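Local coordinates for protein extracellular invertase (PDB 5XH8) that probably hydrolyses the beta-fructofuranosidic bond of sucrose and transfers the fructosyl group to sugars, yielding fructooligosaccharides such as 1-kestose, at residues A[480-485]-A[570-575]; A[500-505]-A[563-568]; A[189-194]-A[209-214]; A[178-183]-A[294-299]. All blocks are in the same frame, centred on the assembly; numbering follows the deposited sequence.

Interaction 1: A[480-485]-A[570-575]; sequences LSSEHE and ANSTNI
Ser481 and Asn574 form an antiparallel hydrogen-bonded pair where strand 474-481 ends and strand 574-580 begins, inside the C-terminal domain of this family 32 glycoside hydrolase. Ser481 N donates to Asn574 O at 3.2 Å, and Asn574 N returns a bond to Ser481 O at 3.1 Å; each donor reaches a lone pair in the carbonyl plane. The pairing is irregular on both strands: Leu480 and Ser481 together face Asn574 as a G1 beta bulge, while Thr573 and Asn574 face Ser481 as a classic bulge. Ahead of the strand, Ser572 centres an inverse gamma turn and carries the side-chain chemistry. Its OG accepts from Ser482 OG at 2.6 Å and donates to Glu485 OE1, also at 2.6 Å, using the anti lone pair of that oxygen. Ser482 OG stands between its backbone N and carbonyl carbon (chi1 63°), on the side where Ser572 lies. The Glu485 carboxylate is further gripped by the backbone N atoms of Trp568, Tyr569 and Ala507. On the Leu480 side, CD2 lies 3.5 Å from Ser572 O, and a water accepts from Leu480 N and donates weakly to Thr573 O.

Interaction 2: A[500-505]-A[563-568]; sequences VDRSNT and TWVRSW
The backbones of 500-505 and 563-568 run apart at one end and close at the other: the CA atoms of Val500 and Thr563 are 8.5 Å apart, those of Thr505 and Ser567 5.6 Å. No beta bridge pairs them; the contact is made largely by side chains. Arg502 spans the gap, its chain bent at chi3 (-57°). Its NH1 donates to Trp564 O at 2.9 Å in a nearly straight bond (167° at the hydrogen), with the oxygen close to the guanidinium plane and NH1 on a carbonyl lone pair. Thr563 OG1 sits over one guanidinium face, offset toward the rim; it is 3.1 Å from NH1, but the angle is too poor for a hydrogen bond, and OG1 bonds instead to Glu520. The other guanidinium nitrogens are engaged too, NH2 in a salt bridge with Asp516 and NE with Ser518 O, so the buried charge is held from several directions. At the near end Thr505 CG2, anti to its backbone N, packs 3.7 Å from Arg566 N and beside Val565 CA, while Thr505 O makes a CA-H...O contact with Ser567 CA at 3.6 Å. Arg566 centres an inverse gamma turn, and its NH1 lies above the Trp564 ring near the rim. The contact links the two sheets of the C-terminal beta-sandwich, as in the family 32 fold, with Val500 and Val565 both packed on Thr487 of strand 487-492 and Leu551 of strand 550-555, and Trp564 reaching Trp366 and Thr369 on strand 366-385.

Interaction 3: A[189-194]-A[209-214]; sequences NTWYTV and YRQYDS
Trp191, Tyr192 and Tyr209 are met by the opposite strand mainly at their ring edges. The end of the Gln211 side chain lies in the Trp191 ring plane at its edge, with the amide plane turned 51° from the indole. Tyr209 O lies at the edge of the Tyr192 ring, 3.6 Å from CD1, and Thr193 O at the edge of the Tyr209 ring. One face of Tyr192 carries Thr190 CG2, a methyl from the residue two positions earlier in its own segment, offset toward the rim. Arg210 runs side by side with Tyr192 in the same direction, its CB 3.7 Å from Tyr192 CD1 and the guanidinium 28° from the ring plane.

Strands 191-199 and 203-211 form a beta hairpin within a four-stranded antiparallel sheet, as expected for a blade of the GH32 beta-propeller. Thr193 and Tyr209 are a hydrogen-bonded pair: Thr193 N gives to Tyr209 O at 2.9 Å, and Tyr209 N to Thr193 O at 2.8 Å. Tyr192 and Arg210 form the adjoining non-hydrogen-bonded pair, and beyond it Gln211 N donates to Trp191 O at 3.0 Å. Tyr192 OH bonds to Asp181 and Ser186; the Arg210 chain, extended from CG to NE, carries NE to a salt bridge with Glu220. Backbone bonds therefore set the strand register, while the polar ends of Tyr192 and Arg210 tie the hairpin to helix 178-184 and the next strand.

Interaction 4: A[178-183]-A[294-299]; sequences PTLDSL and GTVSRN
Arg298 reaches from strand 286-298 to the last turn of helix 178-184, passing Leu183 in the opposite direction. Its CB lies 4.0 Å from Leu183 CD2. CG stands anti to the backbone N (chi1 -170°), and the chain stays extended to NE. CD comes within 3.1 Å of Leu183 O, and NE bonds to Gly300 O. At the tip NH1 donates to Leu183 O at 2.6 Å, with the oxygen near the guanidinium plane and the donor on a carbonyl lone pair. A positive group at the C-terminal end of a helix would be expected to interact favourably with the helix dipole. Beside this bond the meeting is apolar. Val296 CG1 touches Leu183 CD1 at 3.5 Å and Leu180 CD2 at 3.7 Å, Leu180 crossing Val296 at about a right angle. The axes of helix segment 178-183 and strand segment 294-298 run nearly parallel, 15° apart, and approach to 9.4 Å. Trp225 of strand 219-227 packs on both Leu180 and Val296, and Val302 on Leu183 and Val296. The helix follows strand 166-176 of one four-stranded sheet, whereas Val296 belongs to the next sheet along the chain, an arrangement consistent with packing between successive blades of the GH32 beta-propeller.

How the interactions relate
Interactions 1 and 2 belong to the C-terminal domain, 3 and 4 to the propeller domain on the opposite side of the chain's centre, their centres 45 to 54 Å away. Within each pair the contacts touch: Leu480 of interaction 1 packs on Val565 of interaction 2, and Asp181 on the helix of interaction 4 takes a bond from Asn189 N of interaction 3. Interaction 2 is wholly buried and relies on a multiply bonded arginine, whereas interaction 4, near the surface, combines a small apolar patch with one arginine bond. Interactions 1 (buried) and 3 (partly buried) both pair strands, bulged and reinforced by a serine-carboxylate relay in 1, regular in the hairpin of 3.

Interaction 1: A[480-485]-A[570-575]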
loop_
_atom_site.group_PDB
_atom_site.type_symbol
_atom_site.label_atom_id
_atom_site.label_comp_id
_atom_site.label_asym_id
_atom_site.label_seq_id
_atom_site.Cartn_x
_atom_site.Cartn_y
_atom_site.Cartn_z
ATOM N N LEU A 480 -30.028 39.271 -19.087
ATOM C CA LEU A 480 -29.615 38.603 -20.318
ATOM C C LEU A 480 -30.821 38.424 -21.285
ATOM O O LEU A 480 -31.076 37.329 -21.802
ATOM C CB LEU A 480 -28.935 37.258 -19.988
ATOM C CG LEU A 480 -27.666 37.337 -19.119
ATOM C CD1 LEU A 480 -27.280 35.961 -18.553
ATOM C CD2 LEU A 480 -26.527 37.954 -19.914
ATOM N N SER A 481 -31.546 39.525 -21.480
ATOM C CA SER A 481 -32.834 39.544 -22.201
ATOM C C SER A 481 -32.737 40.143 -23.572
ATOM O O SER A 481 -32.027 41.120 -23.799
ATOM C CB SER A 481 -33.877 40.368 -21.453
ATOM O OG SER A 481 -34.290 39.670 -20.310
ATOM N N SER A 482 -33.489 39.538 -24.475
ATOM C CA SER A 482 -33.739 40.067 -25.808
ATOM C C SER A 482 -35.071 39.444 -26.235
ATOM O O SER A 482 -35.753 38.811 -25.410
ATOM C CB SER A 482 -32.596 39.685 -26.749
ATOM O OG SER A 482 -32.507 38.276 -26.902
ATOM N N GLU A 483 -35.453 39.585 -27.497
ATOM C CA GLU A 483 -36.725 39.007 -27.929
ATOM C C GLU A 483 -36.711 37.463 -27.858
ATOM O O GLU A 483 -37.745 36.851 -27.620
ATOM C CB GLU A 483 -37.130 39.504 -29.329
ATOM C CG GLU A 483 -36.654 38.672 -30.514
ATOM C CD GLU A 483 -37.406 38.991 -31.816
ATOM O OE1 GLU A 483 -38.542 38.496 -32.019
ATOM O OE2 GLU A 483 -36.840 39.728 -32.648
ATOM N N HIS A 484 -35.547 36.846 -28.058
ATOM C CA HIS A 484 -35.433 35.381 -28.087
ATOM C C HIS A 484 -35.045 34.696 -26.762
ATOM O O HIS A 484 -35.211 33.495 -26.638
ATOM C CB HIS A 484 -34.436 34.984 -29.166
ATOM C CG HIS A 484 -34.864 35.384 -30.544
ATOM N ND1 HIS A 484 -35.971 34.836 -31.164
ATOM C CD2 HIS A 484 -34.353 36.291 -31.411
ATOM C CE1 HIS A 484 -36.117 35.384 -32.357
ATOM N NE2 HIS A 484 -35.150 36.269 -32.530
ATOM N N GLU A 485 -34.509 35.446 -25.801
ATOM C CA GLU A 485 -33.958 34.866 -24.554
ATOM C C GLU A 485 -34.192 35.771 -23.358
ATOM O O GLU A 485 -34.323 36.988 -23.500
ATOM C CB GLU A 485 -32.437 34.638 -24.676
ATOM C CG GLU A 485 -32.004 33.725 -25.810
ATOM C CD GLU A 485 -30.502 33.736 -26.076
ATOM O OE1 GLU A 485 -29.886 34.816 -26.217
ATOM O OE2 GLU A 485 -29.924 32.639 -26.201
ATOM N N ALA A 570 -26.117 38.010 -29.287
ATOM C CA ALA A 570 -25.299 39.160 -28.915
ATOM C C ALA A 570 -26.105 40.206 -28.123
ATOM O O ALA A 570 -25.583 40.781 -27.155
ATOM C CB ALA A 570 -24.671 39.778 -30.154
ATOM N N ASN A 571 -27.380 40.360 -28.503
ATOM C CA ASN A 571 -28.341 41.310 -27.909
ATOM C C ASN A 571 -28.951 40.897 -26.617
ATOM O O ASN A 571 -29.762 41.636 -26.098
ATOM C CB ASN A 571 -29.584 41.456 -28.809
ATOM C CG ASN A 571 -29.287 42.105 -30.105
ATOM O OD1 ASN A 571 -28.138 42.461 -30.399
ATOM N ND2 ASN A 571 -30.319 42.251 -30.926
ATOM N N SER A 572 -28.678 39.697 -26.126
ATOM C CA SER A 572 -29.298 39.252 -24.883
ATOM C C SER A 572 -28.551 39.831 -23.664
ATOM O O SER A 572 -27.919 39.106 -22.879
ATOM C CB SER A 572 -29.402 37.731 -24.868
ATOM O OG SER A 572 -30.361 37.297 -25.831
ATOM N N THR A 573 -28.654 41.155 -23.520
ATOM C CA THR A 573 -27.971 41.908 -22.474
ATOM C C THR A 573 -28.878 42.848 -21.661
ATOM O O THR A 573 -28.380 43.569 -20.794
ATOM C CB THR A 573 -26.841 42.755 -23.092
ATOM O OG1 THR A 573 -27.405 43.676 -24.023
ATOM C CG2 THR A 573 -25.826 41.880 -23.817
ATOM N N ASN A 574 -30.192 42.839 -21.921
ATOM C CA ASN A 574 -31.104 43.787 -21.270
ATOM C C ASN A 574 -31.501 43.301 -19.896
ATOM O O ASN A 574 -31.589 42.084 -19.642
ATOM C CB ASN A 574 -32.358 44.048 -22.118
ATOM C CG ASN A 574 -32.031 44.728 -23.439
ATOM O OD1 ASN A 574 -32.172 44.137 -24.508
ATOM N ND2 ASN A 574 -31.547 45.944 -23.368
ATOM N N ILE A 575 -31.764 44.270 -19.029
ATOM C CA ILE A 575 -32.152 44.020 -17.652
ATOM C C ILE A 575 -33.469 44.725 -17.348
ATOM O O ILE A 575 -33.653 45.861 -17.750
ATOM C CB ILE A 575 -31.064 44.521 -16.683
ATOM C CG1 ILE A 575 -29.771 43.711 -16.881
ATOM C CG2 ILE A 575 -31.549 44.427 -15.235
ATOM C CD1 ILE A 575 -28.601 44.218 -16.058
HETATM O O HOH W 1 -28.079 41.389 -18.606
#

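Interaction 2: A[500-505]-A[563-568]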
loop_
_atom_site.group_PDB
_atom_site.type_symbol
_atom_site.label_atom_id
_atom_site.label_comp_id
_atom_site.label_asym_id
_atom_site.label_seq_id
_atom_site.Cartn_x
_atom_site.Cartn_y
_atom_site.Cartn_z
ATOM N N VAL A 500 -33.499 30.851 -9.844
ATOM C CA VAL A 500 -33.036 31.243 -11.161
ATOM C C VAL A 500 -33.875 30.420 -12.141
ATOM O O VAL A 500 -33.741 29.189 -12.227
ATOM C CB VAL A 500 -31.524 31.002 -11.372
ATOM C CG1 VAL A 500 -31.087 31.574 -12.712
ATOM C CG2 VAL A 500 -30.702 31.637 -10.254
ATOM N N ASP A 501 -34.774 31.103 -12.840
ATOM C CA ASP A 501 -35.543 30.487 -13.938
ATOM C C ASP A 501 -34.720 30.546 -15.234
ATOM O O ASP A 501 -34.427 31.630 -15.763
ATOM C CB ASP A 501 -36.862 31.231 -14.114
ATOM C CG ASP A 501 -37.748 30.646 -15.211
ATOM O OD1 ASP A 501 -37.357 29.732 -15.988
ATOM O OD2 ASP A 501 -38.876 31.155 -15.292
ATOM N N ARG A 502 -34.378 29.368 -15.748
ATOM C CA ARG A 502 -33.568 29.237 -16.955
ATOM C C ARG A 502 -34.335 28.660 -18.154
ATOM O O ARG A 502 -33.735 28.380 -19.213
ATOM C CB ARG A 502 -32.311 28.386 -16.643
ATOM C CG ARG A 502 -31.340 29.075 -15.693
ATOM C CD ARG A 502 -30.005 28.346 -15.586
ATOM N NE ARG A 502 -30.208 26.959 -15.170
ATOM C CZ ARG A 502 -29.342 25.957 -15.324
ATOM N NH1 ARG A 502 -28.136 26.146 -15.854
ATOM N NH2 ARG A 502 -29.695 24.746 -14.904
ATOM N N SER A 503 -35.654 28.509 -18.023
ATOM C CA SER A 503 -36.454 27.957 -19.116
ATOM C C SER A 503 -36.277 28.707 -20.449
ATOM O O SER A 503 -36.315 28.084 -21.485
ATOM C CB SER A 503 -37.938 27.902 -18.737
ATOM O OG SER A 503 -38.420 29.198 -18.430
ATOM N N ASN A 504 -36.024 30.014 -20.419
ATOM C CA ASN A 504 -35.850 30.824 -21.637
ATOM C C ASN A 504 -34.430 31.366 -21.853
ATOM O O ASN A 504 -34.220 32.171 -22.773
ATOM C CB ASN A 504 -36.856 32.001 -21.577
ATOM C CG ASN A 504 -37.094 32.672 -22.933
ATOM O OD1 ASN A 504 -37.060 33.910 -23.049
ATOM N ND2 ASN A 504 -37.352 31.872 -23.949
ATOM N N THR A 505 -33.453 30.921 -21.033
ATOM C CA THR A 505 -32.103 31.515 -20.984
ATOM C C THR A 505 -31.360 31.364 -22.301
ATOM O O THR A 505 -30.730 32.316 -22.762
ATOM C CB THR A 505 -31.242 30.888 -19.844
ATOM O OG1 THR A 505 -31.760 31.274 -18.572
ATOM C CG2 THR A 505 -29.777 31.307 -19.923
ATOM N N THR A 563 -24.679 29.189 -11.140
ATOM C CA THR A 563 -25.157 28.342 -12.218
ATOM C C THR A 563 -24.628 28.809 -13.560
ATOM O O THR A 563 -23.890 29.800 -13.627
ATOM C CB THR A 563 -26.703 28.277 -12.224
ATOM O OG1 THR A 563 -27.152 27.308 -13.183
ATOM C CG2 THR A 563 -27.307 29.668 -12.554
ATOM N N TRP A 564 -24.991 28.069 -14.614
ATOM C CA TRP A 564 -24.637 28.383 -15.997
ATOM C C TRP A 564 -25.795 29.107 -16.700
ATOM O O TRP A 564 -26.934 28.620 -16.684
ATOM C CB TRP A 564 -24.294 27.102 -16.769
ATOM C CG TRP A 564 -23.081 26.411 -16.246
ATOM C CD1 TRP A 564 -23.049 25.288 -15.488
ATOM C CD2 TRP A 564 -21.722 26.822 -16.429
ATOM N NE1 TRP A 564 -21.741 24.971 -15.169
ATOM C CE2 TRP A 564 -20.908 25.891 -15.747
ATOM C CE3 TRP A 564 -21.111 27.864 -17.131
ATOM C CZ2 TRP A 564 -19.508 25.993 -15.714
ATOM C CZ3 TRP A 564 -19.704 27.976 -17.092
ATOM C CH2 TRP A 564 -18.923 27.032 -16.384
ATOM N N VAL A 565 -25.496 30.259 -17.298
ATOM C CA VAL A 565 -26.480 31.015 -18.075
ATOM C C VAL A 565 -25.972 31.179 -19.505
ATOM O O VAL A 565 -25.337 32.156 -19.850
ATOM C CB VAL A 565 -26.884 32.350 -17.401
ATOM C CG1 VAL A 565 -27.797 32.062 -16.228
ATOM C CG2 VAL A 565 -25.689 33.181 -16.951
ATOM N N ARG A 566 -26.250 30.172 -20.328
ATOM C CA ARG A 566 -25.595 30.062 -21.609
ATOM C C ARG A 566 -26.438 30.722 -22.735
ATOM O O ARG A 566 -26.881 30.058 -23.668
ATOM C CB ARG A 566 -25.227 28.591 -21.862
ATOM C CG ARG A 566 -24.058 28.149 -20.962
ATOM C CD ARG A 566 -23.313 26.852 -21.341
ATOM N NE ARG A 566 -23.861 25.788 -20.578
ATOM C CZ ARG A 566 -23.285 24.984 -19.683
ATOM N NH1 ARG A 566 -21.974 24.911 -19.415
ATOM N NH2 ARG A 566 -24.114 24.146 -19.100
ATOM N N SER A 567 -26.613 32.043 -22.638
ATOM C CA SER A 567 -27.332 32.802 -23.672
ATOM C C SER A 567 -26.486 32.862 -24.946
ATOM O O SER A 567 -25.245 32.963 -24.894
ATOM C CB SER A 567 -27.720 34.208 -23.177
ATOM O OG SER A 567 -26.611 35.086 -23.167
ATOM N N TRP A 568 -27.172 32.783 -26.085
ATOM C CA TRP A 568 -26.554 32.800 -27.407
ATOM C C TRP A 568 -26.408 34.193 -28.051
ATOM O O TRP A 568 -25.323 34.527 -28.527
ATOM C CB TRP A 568 -27.359 31.895 -28.355
ATOM C CG TRP A 568 -26.818 31.919 -29.739
ATOM C CD1 TRP A 568 -27.296 32.646 -30.795
ATOM C CD2 TRP A 568 -25.672 31.210 -30.225
ATOM N NE1 TRP A 568 -26.515 32.430 -31.901
ATOM C CE2 TRP A 568 -25.508 31.564 -31.583
ATOM C CE3 TRP A 568 -24.760 30.319 -29.642
ATOM C CZ2 TRP A 568 -24.488 31.038 -32.374
ATOM C CZ3 TRP A 568 -23.732 29.805 -30.429
ATOM C CH2 TRP A 568 -23.609 30.162 -31.776
#

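Interaction 3: A[189-194]-A[209-214]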
loop_
_atom_site.group_PDB
_atom_site.type_symbol
_atom_site.label_atom_id
_atom_site.label_comp_id
_atom_site.label_asym_id
_atom_site.label_seq_id
_atom_site.Cartn_x
_atom_site.Cartn_y
_atom_site.Cartn_z
ATOM N N ASN A 189 0.880 23.248 17.477
ATOM C CA ASN A 189 0.984 23.411 16.016
ATOM C C ASN A 189 1.247 22.103 15.287
ATOM O O ASN A 189 1.854 22.091 14.219
ATOM C CB ASN A 189 2.024 24.471 15.651
ATOM C CG ASN A 189 1.785 25.767 16.400
ATOM O OD1 ASN A 189 0.639 26.131 16.678
ATOM N ND2 ASN A 189 2.853 26.446 16.753
ATOM N N THR A 190 0.748 21.027 15.893
ATOM C CA THR A 190 0.603 19.740 15.262
ATOM C C THR A 190 -0.242 19.908 13.980
ATOM O O THR A 190 -1.218 20.637 13.956
ATOM C CB THR A 190 -0.075 18.730 16.232
ATOM O OG1 THR A 190 0.877 18.314 17.238
ATOM C CG2 THR A 190 -0.607 17.504 15.521
ATOM N N TRP A 191 0.127 19.167 12.952
ATOM C CA TRP A 191 -0.647 19.111 11.714
ATOM C C TRP A 191 -1.606 17.960 11.864
ATOM O O TRP A 191 -1.193 16.849 12.213
ATOM C CB TRP A 191 0.265 18.928 10.499
ATOM C CG TRP A 191 0.870 20.219 10.032
ATOM C CD1 TRP A 191 2.159 20.679 10.257
ATOM C CD2 TRP A 191 0.231 21.210 9.228
ATOM N NE1 TRP A 191 2.331 21.895 9.649
ATOM C CE2 TRP A 191 1.170 22.246 9.012
ATOM C CE3 TRP A 191 -1.045 21.319 8.654
ATOM C CZ2 TRP A 191 0.868 23.388 8.268
ATOM C CZ3 TRP A 191 -1.339 22.457 7.909
ATOM C CH2 TRP A 191 -0.393 23.475 7.730
ATOM N N TYR A 192 -2.891 18.256 11.674
ATOM C CA TYR A 192 -3.960 17.278 11.552
ATOM C C TYR A 192 -4.281 17.049 10.077
ATOM O O TYR A 192 -4.013 17.910 9.247
ATOM C CB TYR A 192 -5.226 17.753 12.285
ATOM C CG TYR A 192 -4.936 17.988 13.753
ATOM C CD1 TYR A 192 -4.921 16.923 14.663
ATOM C CD2 TYR A 192 -4.594 19.251 14.211
ATOM C CE1 TYR A 192 -4.616 17.130 15.999
ATOM C CE2 TYR A 192 -4.287 19.469 15.546
ATOM C CZ TYR A 192 -4.298 18.412 16.438
ATOM O OH TYR A 192 -3.963 18.628 17.755
ATOM N N THR A 193 -4.864 15.891 9.793
ATOM C CA THR A 193 -5.430 15.588 8.494
ATOM C C THR A 193 -6.790 14.985 8.700
ATOM O O THR A 193 -6.943 14.073 9.508
ATOM C CB THR A 193 -4.542 14.591 7.710
ATOM O OG1 THR A 193 -3.260 15.193 7.459
ATOM C CG2 THR A 193 -5.182 14.239 6.399
ATOM N N VAL A 194 -7.780 15.491 7.970
ATOM C CA VAL A 194 -9.031 14.753 7.773
ATOM C C VAL A 194 -9.036 14.081 6.410
ATOM O O VAL A 194 -8.555 14.650 5.421
ATOM C CB VAL A 194 -10.347 15.554 7.974
ATOM C CG1 VAL A 194 -10.563 15.831 9.463
ATOM C CG2 VAL A 194 -10.392 16.833 7.150
ATOM N N TYR A 209 -6.779 12.359 11.729
ATOM C CA TYR A 209 -5.423 11.925 12.033
ATOM C C TYR A 209 -4.570 13.071 12.530
ATOM O O TYR A 209 -4.830 14.226 12.216
ATOM C CB TYR A 209 -4.723 11.352 10.763
ATOM C CG TYR A 209 -5.355 10.127 10.183
ATOM C CD1 TYR A 209 -6.511 10.218 9.415
ATOM C CD2 TYR A 209 -4.802 8.871 10.385
ATOM C CE1 TYR A 209 -7.105 9.090 8.887
ATOM C CE2 TYR A 209 -5.387 7.738 9.852
ATOM C CZ TYR A 209 -6.534 7.864 9.092
ATOM O OH TYR A 209 -7.138 6.759 8.578
ATOM N N ARG A 210 -3.498 12.755 13.251
ATOM C CA ARG A 210 -2.472 13.764 13.544
ATOM C C ARG A 210 -1.119 13.227 13.179
ATOM O O ARG A 210 -0.907 12.021 13.229
ATOM C CB ARG A 210 -2.512 14.198 15.010
ATOM C CG ARG A 210 -2.094 13.166 16.040
ATOM C CD ARG A 210 -2.117 13.776 17.443
ATOM N NE ARG A 210 -1.951 12.730 18.430
ATOM C CZ ARG A 210 -2.075 12.868 19.755
ATOM N NH1 ARG A 210 -2.381 14.033 20.322
ATOM N NH2 ARG A 210 -1.878 11.808 20.524
ATOM N N GLN A 211 -0.201 14.118 12.816
ATOM C CA GLN A 211 1.167 13.716 12.533
ATOM C C GLN A 211 1.753 13.081 13.799
ATOM O O GLN A 211 1.472 13.526 14.913
ATOM C CB GLN A 211 2.039 14.887 12.045
ATOM C CG GLN A 211 2.418 15.895 13.089
ATOM C CD GLN A 211 3.367 16.961 12.589
ATOM O OE1 GLN A 211 4.470 16.692 12.104
ATOM N NE2 GLN A 211 2.966 18.173 12.745
ATOM N N TYR A 212 2.494 12.011 13.608
ATOM C CA TYR A 212 3.114 11.270 14.698
ATOM C C TYR A 212 4.588 11.670 14.842
ATOM O O TYR A 212 5.138 11.680 15.940
ATOM C CB TYR A 212 2.993 9.782 14.391
ATOM C CG TYR A 212 3.462 8.866 15.493
ATOM C CD1 TYR A 212 2.691 8.698 16.651
ATOM C CD2 TYR A 212 4.653 8.140 15.372
ATOM C CE1 TYR A 212 3.099 7.852 17.666
ATOM C CE2 TYR A 212 5.067 7.277 16.379
ATOM C CZ TYR A 212 4.281 7.143 17.520
ATOM O OH TYR A 212 4.661 6.308 18.532
ATOM N N ASP A 213 5.208 11.984 13.707
ATOM C CA ASP A 213 6.589 12.399 13.633
ATOM C C ASP A 213 6.670 13.710 12.868
ATOM O O ASP A 213 5.833 14.031 11.991
ATOM C CB ASP A 213 7.424 11.365 12.884
ATOM C CG ASP A 213 6.947 11.157 11.415
ATOM O OD1 ASP A 213 5.785 10.769 11.209
ATOM O OD2 ASP A 213 7.729 11.408 10.470
ATOM N N SER A 214 7.726 14.441 13.167
ATOM C CA SER A 214 7.980 15.650 12.475
ATOM C C SER A 214 8.150 15.406 10.960
ATOM O O SER A 214 7.844 16.322 10.199
ATOM C CB SER A 214 9.163 16.392 13.090
ATOM O OG SER A 214 10.289 15.557 13.240
#

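Interaction 4: A[178-183]-A[294-299]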
loop_
_atom_site.group_PDB
_atom_site.type_symbol
_atom_site.label_atom_id
_atom_site.label_comp_id
_atom_site.label_asym_id
_atom_site.label_seq_id
_atom_site.Cartn_x
_atom_site.Cartn_y
_atom_site.Cartn_z
ATOM N N PRO A 178 -5.320 24.849 17.587
ATOM C CA PRO A 178 -4.895 24.772 19.022
ATOM C C PRO A 178 -5.972 24.241 19.958
ATOM O O PRO A 178 -5.627 23.724 21.027
ATOM C CB PRO A 178 -4.479 26.217 19.361
ATOM C CG PRO A 178 -5.224 27.059 18.370
ATOM C CD PRO A 178 -5.331 26.240 17.097
ATOM N N THR A 179 -7.247 24.293 19.554
ATOM C CA THR A 179 -8.310 23.687 20.335
ATOM C C THR A 179 -8.140 22.178 20.354
ATOM O O THR A 179 -8.181 21.567 21.430
ATOM C CB THR A 179 -9.708 24.057 19.824
ATOM O OG1 THR A 179 -9.794 25.473 19.716
ATOM C CG2 THR A 179 -10.809 23.555 20.752
ATOM N N LEU A 180 -7.922 21.579 19.176
ATOM C CA LEU A 180 -7.566 20.162 19.104
ATOM C C LEU A 180 -6.268 19.863 19.857
ATOM O O LEU A 180 -6.184 18.836 20.527
ATOM C CB LEU A 180 -7.452 19.669 17.646
ATOM C CG LEU A 180 -8.706 19.665 16.771
ATOM C CD1 LEU A 180 -8.420 18.992 15.433
ATOM C CD2 LEU A 180 -9.874 18.968 17.455
ATOM N N ASP A 181 -5.260 20.726 19.749
ATOM C CA ASP A 181 -3.994 20.479 20.474
ATOM C C ASP A 181 -4.262 20.341 21.987
ATOM O O ASP A 181 -3.802 19.381 22.625
ATOM C CB ASP A 181 -2.964 21.586 20.262
ATOM C CG ASP A 181 -2.448 21.676 18.831
ATOM O OD1 ASP A 181 -2.610 20.721 18.021
ATOM O OD2 ASP A 181 -1.822 22.720 18.547
ATOM N N SER A 182 -5.030 21.286 22.530
ATOM C CA SER A 182 -5.388 21.275 23.950
ATOM C C SER A 182 -6.176 20.025 24.338
ATOM O O SER A 182 -5.804 19.338 25.294
ATOM C CB SER A 182 -6.151 22.545 24.330
ATOM O OG SER A 182 -6.823 22.340 25.556
ATOM N N LEU A 183 -7.234 19.705 23.592
ATOM C CA LEU A 183 -8.065 18.548 23.906
ATOM C C LEU A 183 -7.336 17.199 23.797
ATOM O O LEU A 183 -7.646 16.265 24.557
ATOM C CB LEU A 183 -9.283 18.489 22.990
ATOM C CG LEU A 183 -10.474 19.395 23.269
ATOM C CD1 LEU A 183 -11.426 19.308 22.085
ATOM C CD2 LEU A 183 -11.200 19.001 24.550
ATOM N N GLY A 294 -19.712 23.596 14.380
ATOM C CA GLY A 294 -19.813 22.651 15.463
ATOM C C GLY A 294 -18.870 22.892 16.611
ATOM O O GLY A 294 -17.886 23.634 16.492
ATOM N N THR A 295 -19.185 22.256 17.736
ATOM C CA THR A 295 -18.327 22.328 18.914
ATOM C C THR A 295 -17.555 21.033 18.961
ATOM O O THR A 295 -18.024 19.995 18.490
ATOM C CB THR A 295 -19.132 22.526 20.225
ATOM O OG1 THR A 295 -20.095 21.478 20.351
ATOM C CG2 THR A 295 -19.868 23.893 20.246
ATOM N N VAL A 296 -16.373 21.101 19.547
ATOM C CA VAL A 296 -15.506 19.966 19.652
ATOM C C VAL A 296 -15.334 19.611 21.115
ATOM O O VAL A 296 -14.878 20.426 21.888
ATOM C CB VAL A 296 -14.146 20.280 19.016
ATOM C CG1 VAL A 296 -13.240 19.067 19.082
ATOM C CG2 VAL A 296 -14.351 20.681 17.559
ATOM N N SER A 297 -15.688 18.386 21.475
ATOM C CA SER A 297 -15.519 17.868 22.833
ATOM C C SER A 297 -14.685 16.591 22.798
ATOM O O SER A 297 -14.443 16.028 21.731
ATOM C CB SER A 297 -16.881 17.540 23.415
ATOM O OG SER A 297 -17.510 16.554 22.618
ATOM N N ARG A 298 -14.271 16.142 23.977
ATOM C CA ARG A 298 -13.563 14.887 24.145
ATOM C C ARG A 298 -14.261 14.018 25.191
ATOM O O ARG A 298 -14.820 14.509 26.160
ATOM C CB ARG A 298 -12.110 15.129 24.540
ATOM C CG ARG A 298 -11.289 13.857 24.497
ATOM C CD ARG A 298 -9.812 14.112 24.639
ATOM N NE ARG A 298 -9.075 12.850 24.697
ATOM C CZ ARG A 298 -7.769 12.733 24.932
ATOM N NH1 ARG A 298 -7.003 13.795 25.148
ATOM N NH2 ARG A 298 -7.215 11.531 24.961
ATOM N N ASN A 299 -14.204 12.715 24.976
ATOM C CA ASN A 299 -14.892 11.755 25.810
ATOM C C ASN A 299 -14.097 10.439 25.735
ATOM O O ASN A 299 -14.655 9.367 25.511
ATOM C CB ASN A 299 -16.315 11.623 25.247
ATOM C CG ASN A 299 -17.350 11.333 26.307
ATOM O OD1 ASN A 299 -18.166 10.421 26.155
ATOM N ND2 ASN A 299 -17.347 12.126 27.376
#